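Local structure of putative acyl-CoA thioester hydrolase HI0827 (Haemophilus influenzae, 1YLI) at residues Q11-L16 with Y81-K86; T20-S25 with K70-G75; W37-M42 with E64-I69; K93-V98 with V114-F119. The protein hydrolyses the thioester bond of a broad range of acyl-coenzyme A substrates, probably long-chain fatty acyl-CoAs among them, and assembles as a hexamer. One frame throughout, in Å; residues are numbered along the deposited sequence. Where two conformers were deposited one is given.

Interaction 1: residues Q11-L16 with Y81-K86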
# COMPACT_ATOMS: atom_id res chain seq x y z
N GLN B 11 8.46 14.93 29.50
CA GLN B 11 9.49 14.68 28.48
C GLN B 11 9.42 13.21 28.10
O GLN B 11 9.06 12.39 28.92
CB GLN B 11 10.90 15.01 29.00
CG GLN B 11 11.06 16.39 29.68
CD GLN B 11 12.41 16.54 30.39
OE1 GLN B 11 13.33 15.75 30.15
NE2 GLN B 11 12.53 17.54 31.28
N SER B 12 9.74 12.90 26.84
CA SER B 12 9.79 11.49 26.38
C SER B 12 10.77 10.66 27.18
O SER B 12 11.81 11.16 27.59
CB SER B 12 10.13 11.41 24.90
OG SER B 12 11.32 12.13 24.65
N LYS B 13 10.42 9.41 27.45
CA LYS B 13 11.30 8.50 28.16
C LYS B 13 11.70 7.35 27.24
O LYS B 13 10.88 6.86 26.45
CB LYS B 13 10.58 7.92 29.39
CG LYS B 13 10.58 8.84 30.59
CD LYS B 13 9.89 8.14 31.80
CE LYS B 13 9.40 9.13 32.90
NZ LYS B 13 8.01 9.73 32.66
N GLY B 14 12.95 6.91 27.35
CA GLY B 14 13.42 5.78 26.53
C GLY B 14 14.14 6.16 25.24
O GLY B 14 14.57 7.31 25.07
N VAL B 15 14.29 5.17 24.35
CA VAL B 15 15.00 5.39 23.07
C VAL B 15 14.03 5.52 21.95
O VAL B 15 13.01 4.86 21.96
CB VAL B 15 15.97 4.22 22.67
CG1 VAL B 15 17.14 4.33 23.44
CG2 VAL B 15 15.33 2.84 22.88
N LEU B 16 14.37 6.35 20.96
CA LEU B 16 13.53 6.51 19.79
C LEU B 16 13.55 5.20 19.00
O LEU B 16 14.63 4.72 18.67
CB LEU B 16 14.02 7.68 18.94
CG LEU B 16 13.10 7.83 17.73
CD1 LEU B 16 11.78 8.51 18.12
CD2 LEU B 16 13.78 8.59 16.66
N TYR B 81 8.80 5.90 21.40
CA TYR B 81 9.94 5.72 22.31
C TYR B 81 9.75 4.49 23.18
O TYR B 81 8.66 4.25 23.62
CB TYR B 81 10.08 6.95 23.21
CG TYR B 81 10.61 8.16 22.50
CD1 TYR B 81 9.76 8.98 21.76
CD2 TYR B 81 11.97 8.52 22.58
CE1 TYR B 81 10.24 10.11 21.08
CE2 TYR B 81 12.47 9.66 21.91
CZ TYR B 81 11.58 10.43 21.14
OH TYR B 81 11.99 11.57 20.46
N GLY B 82 10.82 3.74 23.45
CA GLY B 82 10.72 2.48 24.21
C GLY B 82 11.65 2.44 25.41
O GLY B 82 12.78 2.95 25.34
N GLN B 83 11.18 1.85 26.51
CA GLN B 83 12.05 1.53 27.66
C GLN B 83 11.77 0.10 28.05
O GLN B 83 10.61 -0.27 28.23
CB GLN B 83 11.73 2.36 28.90
CG GLN B 83 11.53 3.84 28.75
CD GLN B 83 10.61 4.34 29.86
OE1 GLN B 83 11.03 4.41 31.01
NE2 GLN B 83 9.32 4.66 29.51
N CYS B 84 12.81 -0.70 28.18
CA CYS B 84 12.61 -2.05 28.67
C CYS B 84 12.42 -2.02 30.19
O CYS B 84 13.25 -1.45 30.92
CB CYS B 84 13.76 -2.94 28.24
SG CYS B 84 13.63 -4.57 28.98
N LEU B 85 11.31 -2.58 30.67
CA LEU B 85 10.98 -2.53 32.09
C LEU B 85 11.27 -3.83 32.83
O LEU B 85 11.44 -3.83 34.05
CB LEU B 85 9.49 -2.20 32.28
CG LEU B 85 9.00 -0.87 31.73
CD1 LEU B 85 7.55 -0.73 32.21
CD2 LEU B 85 9.86 0.29 32.17
N LYS B 86 11.29 -4.93 32.09
CA LYS B 86 11.53 -6.25 32.71
C LYS B 86 12.02 -7.22 31.66
O LYS B 86 11.51 -7.23 30.53
CB LYS B 86 10.22 -6.78 33.28
CG LYS B 86 10.35 -7.99 34.17
CD LYS B 86 9.21 -8.93 33.91
CE LYS B 86 9.23 -10.08 34.94
NZ LYS B 86 7.94 -10.84 34.86
O HOH W 1 9.14 4.71 26.65

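Interaction 2: residues T20-S25 with K70-G75. With COA (coenzyme A), chain E.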
# COMPACT_ATOMS: atom_id res chain seq x y z
N THR B 20 8.00 8.49 12.17
CA THR B 20 7.15 8.16 11.03
C THR B 20 6.24 9.35 10.71
O THR B 20 5.70 9.94 11.60
CB THR B 20 6.20 6.95 11.44
OG1 THR B 20 6.96 5.89 12.04
CG2 THR B 20 5.40 6.39 10.24
N LEU B 21 6.04 9.67 9.44
CA LEU B 21 4.99 10.63 9.06
C LEU B 21 3.65 9.91 8.96
O LEU B 21 3.58 8.82 8.36
CB LEU B 21 5.31 11.25 7.71
CG LEU B 21 6.44 12.22 7.65
CD1 LEU B 21 6.89 12.38 6.16
CD2 LEU B 21 5.97 13.52 8.25
N ALA B 22 2.61 10.51 9.52
CA ALA B 22 1.22 10.04 9.36
C ALA B 22 0.83 10.30 7.93
O ALA B 22 0.76 11.46 7.51
CB ALA B 22 0.25 10.79 10.34
N MET B 23 0.56 9.25 7.17
CA MET B 23 0.32 9.38 5.72
C MET B 23 -1.15 9.12 5.32
O MET B 23 -1.88 8.52 6.10
CB MET B 23 1.23 8.42 4.95
CG MET B 23 2.71 8.73 5.07
SD MET B 23 3.15 10.22 4.20
CE MET B 23 3.13 9.71 2.50
N PRO B 24 -1.59 9.62 4.14
CA PRO B 24 -2.97 9.33 3.66
C PRO B 24 -3.34 7.85 3.75
O PRO B 24 -4.46 7.51 4.12
CB PRO B 24 -2.92 9.79 2.19
CG PRO B 24 -2.02 10.96 2.25
CD PRO B 24 -0.90 10.52 3.20
N SER B 25 -2.39 6.97 3.44
CA SER B 25 -2.63 5.52 3.41
C SER B 25 -2.66 4.89 4.80
O SER B 25 -2.91 3.69 4.93
CB SER B 25 -1.55 4.83 2.59
OG SER B 25 -0.27 5.10 3.14
N LYS B 70 -5.29 12.91 22.55
CA LYS B 70 -5.36 13.97 21.55
C LYS B 70 -5.27 13.34 20.16
O LYS B 70 -4.57 12.34 20.00
CB LYS B 70 -4.21 14.98 21.75
CG LYS B 70 -4.47 16.02 22.87
CD LYS B 70 -3.30 17.03 23.04
CE LYS B 70 -3.21 18.04 21.83
NZ LYS B 70 -2.46 19.35 22.13
N PRO B 71 -5.99 13.91 19.16
CA PRO B 71 -5.97 13.36 17.81
C PRO B 71 -4.65 13.64 17.07
O PRO B 71 -3.85 14.46 17.54
CB PRO B 71 -7.13 14.08 17.13
CG PRO B 71 -7.31 15.36 17.92
CD PRO B 71 -6.90 15.07 19.29
N ILE B 72 -4.41 12.93 15.97
CA ILE B 72 -3.23 13.18 15.14
C ILE B 72 -3.78 13.49 13.75
O ILE B 72 -4.78 12.88 13.33
CB ILE B 72 -2.36 11.93 15.11
CG1 ILE B 72 -1.98 11.54 16.56
CG2 ILE B 72 -1.10 12.14 14.23
CD1 ILE B 72 -1.32 10.13 16.64
N SER B 73 -3.16 14.46 13.05
CA SER B 73 -3.50 14.75 11.66
C SER B 73 -2.52 14.10 10.68
O SER B 73 -1.35 13.89 10.98
CB SER B 73 -3.43 16.25 11.40
OG SER B 73 -4.38 16.96 12.15
N VAL B 74 -3.02 13.76 9.50
CA VAL B 74 -2.12 13.48 8.34
C VAL B 74 -1.06 14.58 8.13
O VAL B 74 -1.36 15.78 8.08
CB VAL B 74 -2.97 13.25 7.06
CG1 VAL B 74 -2.13 13.17 5.80
CG2 VAL B 74 -3.76 11.92 7.24
N GLY B 75 0.19 14.14 8.03
CA GLY B 75 1.34 15.01 7.86
C GLY B 75 2.10 15.19 9.15
O GLY B 75 3.23 15.65 9.12
N1A COA E . -12.05 6.09 28.80
C2A COA E . -13.38 5.87 28.57
N3A COA E . -14.20 6.93 28.31
C4A COA E . -13.67 8.17 28.26
C5A COA E . -12.33 8.39 28.50
C6A COA E . -11.50 7.33 28.76
N6A COA E . -10.23 7.49 29.11
N7A COA E . -12.10 9.71 28.43
C8A COA E . -13.27 10.32 28.13
N9A COA E . -14.26 9.37 28.03
C1B COA E . -15.68 9.58 27.71
C2B COA E . -16.36 10.58 28.64
O2B COA E . -16.73 10.04 29.89
C3B COA E . -17.54 10.97 27.77
O3B COA E . -18.51 9.94 27.77
P3B COA E . -20.08 10.18 27.54
O7A COA E . -20.61 10.61 28.89
O8A COA E . -20.77 8.93 27.10
O9A COA E . -20.33 11.33 26.60
C4B COA E . -16.93 10.99 26.38
O4B COA E . -15.77 10.20 26.46
C5B COA E . -16.60 12.40 25.92
O5B COA E . -15.88 13.05 26.96
P1A COA E . -15.72 14.63 26.88
O1A COA E . -15.48 15.17 28.27
O2A COA E . -16.90 15.24 26.18
O3A COA E . -14.51 14.91 25.85
P2A COA E . -12.99 14.95 26.29
O4A COA E . -12.97 14.01 27.48
O5A COA E . -12.50 16.34 26.62
O6A COA E . -12.27 14.35 24.99
CBP COA E . -11.94 12.97 23.09
CCP COA E . -12.63 13.09 24.43
CDP COA E . -12.06 11.51 22.63
CEP COA E . -12.70 13.92 22.16
CAP COA E . -10.45 13.37 23.23
OAP COA E . -9.94 12.62 24.31
C9P COA E . -9.67 13.05 21.97
O9P COA E . -9.91 13.83 20.81
N8P COA E . -8.82 12.02 21.99
C7P COA E . -8.14 11.51 20.80
C6P COA E . -9.07 10.61 20.00
C5P COA E . -8.39 10.12 18.75
O5P COA E . -8.22 10.90 17.80
N4P COA E . -8.07 8.82 18.74
C3P COA E . -7.52 8.16 17.57
C2P COA E . -6.13 7.62 17.85
S1P COA E . -4.98 8.96 18.15

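Interaction 3: residues W37-M42 with E64-I69. With COA (coenzyme A), chain E.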
# COMPACT_ATOMS: atom_id res chain seq x y z
N TRP B 37 -3.94 2.23 13.90
CA TRP B 37 -2.66 2.51 13.31
C TRP B 37 -1.61 2.87 14.38
O TRP B 37 -0.47 2.42 14.28
CB TRP B 37 -2.74 3.66 12.33
CG TRP B 37 -1.40 3.92 11.69
CD1 TRP B 37 -0.75 3.12 10.80
CD2 TRP B 37 -0.56 5.07 11.88
NE1 TRP B 37 0.45 3.69 10.44
CE2 TRP B 37 0.59 4.88 11.10
CE3 TRP B 37 -0.68 6.24 12.66
CZ2 TRP B 37 1.61 5.83 11.03
CZ3 TRP B 37 0.36 7.20 12.59
CH2 TRP B 37 1.49 6.98 11.80
N ILE B 38 -1.98 3.68 15.35
CA ILE B 38 -1.05 4.00 16.43
C ILE B 38 -0.64 2.73 17.17
O ILE B 38 0.55 2.55 17.51
CB ILE B 38 -1.65 5.05 17.43
CG1 ILE B 38 -1.91 6.35 16.69
CG2 ILE B 38 -0.72 5.33 18.66
CD1 ILE B 38 -0.63 7.00 16.14
N MET B 39 -1.63 1.90 17.48
CA MET B 39 -1.38 0.62 18.15
C MET B 39 -0.39 -0.24 17.35
O MET B 39 0.54 -0.84 17.92
CB MET B 39 -2.70 -0.14 18.35
CG MET B 39 -3.63 0.51 19.35
SD MET B 39 -5.23 -0.34 19.36
CE MET B 39 -6.34 1.04 19.59
N SER B 40 -0.59 -0.31 16.04
CA SER B 40 0.32 -1.02 15.15
C SER B 40 1.77 -0.51 15.21
O SER B 40 2.71 -1.30 15.22
CB SER B 40 -0.20 -0.95 13.70
OG SER B 40 0.60 -1.75 12.85
N GLN B 41 1.94 0.80 15.18
CA GLN B 41 3.25 1.44 15.22
C GLN B 41 3.95 1.15 16.56
O GLN B 41 5.15 0.90 16.55
CB GLN B 41 3.13 2.95 15.08
CG GLN B 41 2.74 3.41 13.69
CD GLN B 41 3.94 3.39 12.77
OE1 GLN B 41 4.94 4.08 13.00
NE2 GLN B 41 3.88 2.53 11.77
N MET B 42 3.19 1.19 17.66
CA MET B 42 3.71 0.87 19.00
C MET B 42 4.26 -0.55 19.08
O MET B 42 5.34 -0.78 19.60
CB MET B 42 2.62 1.03 20.07
CG MET B 42 2.16 2.49 20.25
SD MET B 42 0.69 2.56 21.26
CE MET B 42 1.52 2.63 22.83
N GLU B 64 -1.10 -3.80 27.59
CA GLU B 64 -1.95 -3.31 28.68
C GLU B 64 -2.98 -2.27 28.13
O GLU B 64 -2.95 -1.92 26.93
CB GLU B 64 -1.07 -2.85 29.87
CG GLU B 64 -0.57 -1.44 29.73
CD GLU B 64 0.55 -1.07 30.73
OE1 GLU B 64 0.70 -1.66 31.85
OE2 GLU B 64 1.31 -0.14 30.33
N SER B 65 -3.91 -1.80 28.95
CA SER B 65 -4.90 -0.84 28.48
C SER B 65 -4.22 0.49 28.07
O SER B 65 -3.11 0.77 28.56
CB SER B 65 -5.91 -0.57 29.59
OG SER B 65 -5.22 -0.08 30.70
N MET B 66 -4.89 1.29 27.25
CA MET B 66 -4.35 2.51 26.66
C MET B 66 -5.44 3.55 26.56
O MET B 66 -6.55 3.17 26.24
CB MET B 66 -4.04 2.14 25.19
CG MET B 66 -2.78 2.49 24.76
SD MET B 66 -2.64 1.82 23.10
CE MET B 66 -2.41 0.07 23.43
N ASN B 67 -5.15 4.85 26.72
CA ASN B 67 -6.12 5.95 26.38
C ASN B 67 -5.44 6.80 25.32
O ASN B 67 -4.21 6.87 25.30
CB ASN B 67 -6.42 6.92 27.56
CG ASN B 67 -7.12 6.25 28.73
OD1 ASN B 67 -8.24 5.74 28.59
ND2 ASN B 67 -6.50 6.32 29.91
N PHE B 68 -6.22 7.42 24.43
CA PHE B 68 -5.65 8.32 23.39
C PHE B 68 -6.16 9.72 23.77
O PHE B 68 -7.36 10.00 23.69
CB PHE B 68 -6.11 7.89 21.96
CG PHE B 68 -5.72 6.46 21.60
CD1 PHE B 68 -4.48 6.18 21.09
CD2 PHE B 68 -6.57 5.41 21.89
CE1 PHE B 68 -4.10 4.87 20.78
CE2 PHE B 68 -6.20 4.09 21.62
CZ PHE B 68 -4.97 3.82 21.09
N ILE B 69 -5.25 10.60 24.18
CA ILE B 69 -5.70 11.88 24.73
C ILE B 69 -5.96 12.99 23.70
O ILE B 69 -6.76 13.88 23.97
CB ILE B 69 -4.77 12.42 25.84
CG1 ILE B 69 -3.37 12.73 25.29
CG2 ILE B 69 -4.75 11.48 27.04
CD1 ILE B 69 -2.68 13.93 26.05
N1A COA E . -12.05 6.09 28.80
C2A COA E . -13.38 5.87 28.57
N3A COA E . -14.20 6.93 28.31
C4A COA E . -13.67 8.17 28.26
C5A COA E . -12.33 8.39 28.50
C6A COA E . -11.50 7.33 28.76
N6A COA E . -10.23 7.49 29.11
N7A COA E . -12.10 9.71 28.43
C8A COA E . -13.27 10.32 28.13
N9A COA E . -14.26 9.37 28.03
C1B COA E . -15.68 9.58 27.71
C2B COA E . -16.36 10.58 28.64
O2B COA E . -16.73 10.04 29.89
C3B COA E . -17.54 10.97 27.77
O3B COA E . -18.51 9.94 27.77
P3B COA E . -20.08 10.18 27.54
O7A COA E . -20.61 10.61 28.89
O8A COA E . -20.77 8.93 27.10
O9A COA E . -20.33 11.33 26.60
C4B COA E . -16.93 10.99 26.38
O4B COA E . -15.77 10.20 26.46
C5B COA E . -16.60 12.40 25.92
O5B COA E . -15.88 13.05 26.96
P1A COA E . -15.72 14.63 26.88
O1A COA E . -15.48 15.17 28.27
O2A COA E . -16.90 15.24 26.18
O3A COA E . -14.51 14.91 25.85
P2A COA E . -12.99 14.95 26.29
O4A COA E . -12.97 14.01 27.48
O5A COA E . -12.50 16.34 26.62
O6A COA E . -12.27 14.35 24.99
CBP COA E . -11.94 12.97 23.09
CCP COA E . -12.63 13.09 24.43
CDP COA E . -12.06 11.51 22.63
CEP COA E . -12.70 13.92 22.16
CAP COA E . -10.45 13.37 23.23
OAP COA E . -9.94 12.62 24.31
C9P COA E . -9.67 13.05 21.97
O9P COA E . -9.91 13.83 20.81
N8P COA E . -8.82 12.02 21.99
C7P COA E . -8.14 11.51 20.80
C6P COA E . -9.07 10.61 20.00
C5P COA E . -8.39 10.12 18.75
O5P COA E . -8.22 10.90 17.80
N4P COA E . -8.07 8.82 18.74
C3P COA E . -7.52 8.16 17.57
C2P COA E . -6.13 7.62 17.85
S1P COA E . -4.98 8.96 18.15

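Interaction 4: residues K93-V98 with V114-F119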
# COMPACT_ATOMS: atom_id res chain seq x y z
N LYS B 93 9.31 -6.93 28.74
CA LYS B 93 8.27 -5.92 28.82
C LYS B 93 8.87 -4.61 28.33
O LYS B 93 9.93 -4.19 28.83
CB LYS B 93 7.75 -5.80 30.25
CG LYS B 93 6.83 -6.94 30.62
CD LYS B 93 6.26 -6.77 31.99
CE LYS B 93 5.34 -7.91 32.36
NZ LYS B 93 4.11 -7.90 31.50
N ILE B 94 8.23 -4.02 27.31
CA ILE B 94 8.67 -2.72 26.78
C ILE B 94 7.55 -1.68 26.90
O ILE B 94 6.43 -1.89 26.39
CB ILE B 94 9.20 -2.83 25.31
CG1 ILE B 94 10.52 -3.57 25.30
CG2 ILE B 94 9.44 -1.44 24.68
CD1 ILE B 94 10.45 -4.63 24.35
N LYS B 95 7.82 -0.60 27.62
CA LYS B 95 6.90 0.55 27.61
C LYS B 95 7.14 1.45 26.40
O LYS B 95 8.26 1.89 26.18
CB LYS B 95 6.96 1.32 28.92
CG LYS B 95 5.92 2.39 29.03
CD LYS B 95 5.78 2.91 30.44
CE LYS B 95 4.56 3.84 30.56
NZ LYS B 95 4.56 4.46 31.93
N VAL B 96 6.08 1.73 25.62
CA VAL B 96 6.15 2.53 24.42
C VAL B 96 5.32 3.77 24.66
O VAL B 96 4.16 3.67 25.11
CB VAL B 96 5.59 1.81 23.17
CG1 VAL B 96 5.74 2.72 21.87
CG2 VAL B 96 6.29 0.42 22.97
N GLU B 97 5.95 4.93 24.46
CA GLU B 97 5.28 6.23 24.52
C GLU B 97 5.19 6.70 23.09
O GLU B 97 6.17 6.55 22.34
CB GLU B 97 6.12 7.24 25.30
CG GLU B 97 6.11 7.08 26.80
CD GLU B 97 6.88 8.17 27.53
OE1 GLU B 97 7.68 8.92 26.88
OE2 GLU B 97 6.70 8.27 28.76
N VAL B 98 4.04 7.26 22.71
CA VAL B 98 3.86 7.85 21.38
C VAL B 98 3.83 9.35 21.51
O VAL B 98 3.02 9.90 22.26
CB VAL B 98 2.58 7.33 20.70
CG1 VAL B 98 2.38 7.95 19.26
CG2 VAL B 98 2.69 5.86 20.56
N VAL B 114 0.47 11.35 22.89
CA VAL B 114 -0.84 10.81 22.54
C VAL B 114 -1.25 9.66 23.44
O VAL B 114 -2.37 9.64 23.97
CB VAL B 114 -0.81 10.30 21.08
CG1 VAL B 114 -2.05 9.53 20.70
CG2 VAL B 114 -0.69 11.51 20.21
N THR B 115 -0.32 8.72 23.62
CA THR B 115 -0.60 7.55 24.43
C THR B 115 0.69 6.90 24.91
O THR B 115 1.77 7.27 24.48
CB THR B 115 -1.46 6.52 23.65
OG1 THR B 115 -2.01 5.58 24.59
CG2 THR B 115 -0.67 5.79 22.55
N ASP B 116 0.57 5.94 25.81
CA ASP B 116 1.65 4.99 26.10
C ASP B 116 1.07 3.67 26.58
O ASP B 116 -0.10 3.62 27.03
CB ASP B 116 2.69 5.54 27.14
CG ASP B 116 2.07 5.95 28.49
OD1 ASP B 116 1.53 5.08 29.20
OD2 ASP B 116 2.18 7.12 28.89
N ALA B 117 1.87 2.61 26.51
CA ALA B 117 1.41 1.31 27.01
C ALA B 117 2.56 0.34 27.04
O ALA B 117 3.49 0.42 26.24
CB ALA B 117 0.26 0.74 26.11
N VAL B 118 2.46 -0.60 27.95
CA VAL B 118 3.44 -1.66 28.06
C VAL B 118 3.03 -2.85 27.21
O VAL B 118 1.93 -3.43 27.38
CB VAL B 118 3.64 -2.07 29.53
CG1 VAL B 118 4.61 -3.26 29.67
CG2 VAL B 118 4.21 -0.88 30.31
N PHE B 119 3.96 -3.24 26.35
CA PHE B 119 3.83 -4.44 25.56
C PHE B 119 4.65 -5.56 26.18
O PHE B 119 5.79 -5.33 26.60
CB PHE B 119 4.32 -4.17 24.13
CG PHE B 119 3.36 -3.37 23.30
CD1 PHE B 119 3.22 -2.00 23.49
CD2 PHE B 119 2.59 -3.98 22.34
CE1 PHE B 119 2.31 -1.25 22.74
CE2 PHE B 119 1.70 -3.25 21.59
CZ PHE B 119 1.56 -1.87 21.79
O HOH W 2 2.69 6.63 32.00

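Interaction 1: residues Q11-L16 with Y81-K86
Val-15 and Gly-82 exchange two backbone hydrogen bonds: Val-15 N donates to Gly-82 O at 2.9 Å, and Gly-82 N returns a bond of like length to Val-15 O. A water adds a bridge, lying 2.8 Å from Lys-13 O, to which it probably donates, and accepting from the side-chain amide Gln-83 NE2, whose end has swung back toward the 11-16 segment. Gly-14, in the loop before the strand, lies so close to strand 77-87 that its CA is 3.1 Å from Gly-82 O, a CA-H...O contact. Its backbone angles (phi 96°, psi -165°) are ones glycine adopts readily, and the missing side chain lets the chains come this close. Strand 15-21, outermost in this chain's hotdog-fold sheet, begins here, antiparallel to strand 77-87, with Leu-16 and Tyr-81 forming the next, non-hydrogen-bonded pair. Tyr-81 CG lies anti to its carbonyl carbon (chi1 -73°), which places the ring between two CH-pi contacts. Ser-12 CB sits over the centre of one face, 3.9 Å from the ring centroid, while Leu-16 CD1 lies over the opposite face, displaced toward the rim and 3.6 Å from Tyr-81 CZ. Gly-14 O approaches the ring edge, and Trp-99 meets the same ring nearly at right angles. Farther out, Lys-13 CB packs on the Gln-83 amide, 3.5 Å from NE2, and Leu-16 touches Leu-16 of the second subunit.

Interaction 2: residues T20-S25 with K70-G75
Val-74 turns CG1 anti to its own backbone N (chi1 171°), which sets this methyl against the Pro-24 ring and leaves CG2 beside Met-23 O. The two side chains cross at about a right angle, with Val-74 CG1 3.9 Å from Pro-24 CD. Leu-21, with CG anti to the carbonyl carbon (chi1 -71°), brings CD2 within 3.6 Å of Gly-75 O. A single backbone hydrogen bond joins the segments, Gly-75 N to Ala-22 O, 2.8 Å long. Gly-75 takes a positive phi, 102°, readily adopted by glycine. The methyl of Ala-22 points into the loop, its CB 3.5 Å from Ser-73 O and more loosely against Ile-72 CG2. Farther along the same loop Pro-71 borders coenzyme A: its CA is 3.3 Å from the pantetheine carbonyl oxygen O5P. The contact therefore ties the end of strand 15-21 to a loop that lines the coenzyme A pocket. Ile-72 also packs on Ile-38 of helix 35-54 and on Val-78 of strand 77-87, while Pro-24 and Val-74 meet Asn-28 and Ala-29, respectively, of the third subunit.

Interaction 3: residues W37-M42 with E64-I69
Met-39 reaches from the helix toward the Phe-68 ring, and its terminal methyl CE settles 3.4 Å from Phe-68 CZ, the two side chains crossing at about a right angle. Although the start of the Met-39 side chain does not aim at the 64-69 segment, its extended chi2 of 173° carries the sulfur and methyl across. Ile-38 adds the next bump: its CG2 fits against the edge of the same ring, 4.0 Å from Phe-68 CE1. The CE1-CZ corner of the phenyl ring thus fits the notch between the Ile-38 and Met-39 side chains. A second hollow, between Met-39 and Met-42, receives Met-66. Its SD lies 4.1 Å from Met-39 CG and 3.9 Å from Met-42 SD, where the Met-42 and Met-66 chains slide past each other in opposite directions. Phe-68 serves the ligand as well, for coenzyme A donates from N8P to Phe-68 O at 3.0 Å, and C2P of the coenzyme lies obliquely to the ring. Adjacent Asn-67 OD1 accepts from the adenine amino group N6A. In the hotdog fold this is helix 35-54 lying against its sheet: Met-42 continues onto Val-96 and Val-98 of strand 91-101, Met-66 onto Ala-117 of strand 111-123, and strand 58-67 pairs with a strand of the fourth subunit.

Interaction 4: residues K93-V98 with V114-F119
Strands 91-101 and 111-123 form an antiparallel beta hairpin in the middle of the hotdog sheet, and residues 93-98 and 114-119 are paired along its length. Their axes run 163° apart. Ile-94 with Phe-119 and Val-96 with Ala-117 are hydrogen-bonded pairs, each joined by two backbone bonds; Phe-119 N to Ile-94 O, at 2.8 Å, is the shortest. Toward the other end Val-98 N donates to Thr-115 O, and Val-114 N to Val-98 O. The face carrying Ile-94, Val-96, Val-98, Thr-115, Ala-117 and Phe-119 is largely apolar, and helix 35-54 packs on it through Met-42. Here Val-96 CG2 comes obliquely to the Phe-119 ring, 3.9 Å from CD1, and Val-98 CG2 meets Thr-115 CG2 at the same distance. The Thr-115 hydroxyl is bound to Asn-67 O, whereas its buried backbone N has no partner in the model. Lys-95, Glu-97, Asp-116 and Val-118 occupy the other face. Glu-97 and Asp-116 lie side by side pointing the same way, and Arg-10 forms a salt bridge to each, which probably offsets the repulsion between the carboxylates. Lys-95 runs out fully extended, its CG opposite the backbone N about the CA-CB bond (chi1 -173°), and crosses Val-118 at about a right angle, its CB 3.8 Å from Val-118 CG2. Its ammonium NZ stops 4.1 Å from Asp-116 OD1, too far for a salt bridge. A water closes the gap, accepting from Lys-95 NZ at 2.9 Å and donating to Asp-116 OD2 at 3.2 Å.

In the fold
Interactions 2 and 3 are nested, one inside the other, within the chain loop closed by interaction 1, and interaction 4 follows in series. All reach one five-stranded antiparallel sheet. Interaction 4 lies near the centre of the chain, with its centre about 8 Å from those of interactions 1 and 3; strand 91-101 adjoins 77-87 of interaction 1, and 111-123 adjoins 58-67 of interaction 3. Interactions 1 and 2 share strand 15-21, outermost of this chain's sheet, yet have centres about 22 Å apart. Interactions 2 and 3 touch through Ile-72 and Ile-38 and both meet coenzyme A, so the ligand pocket forms where strand 58-67 and the following loop converge, with Val-114 of interaction 4 also at its wall, completed by the fourth subunit.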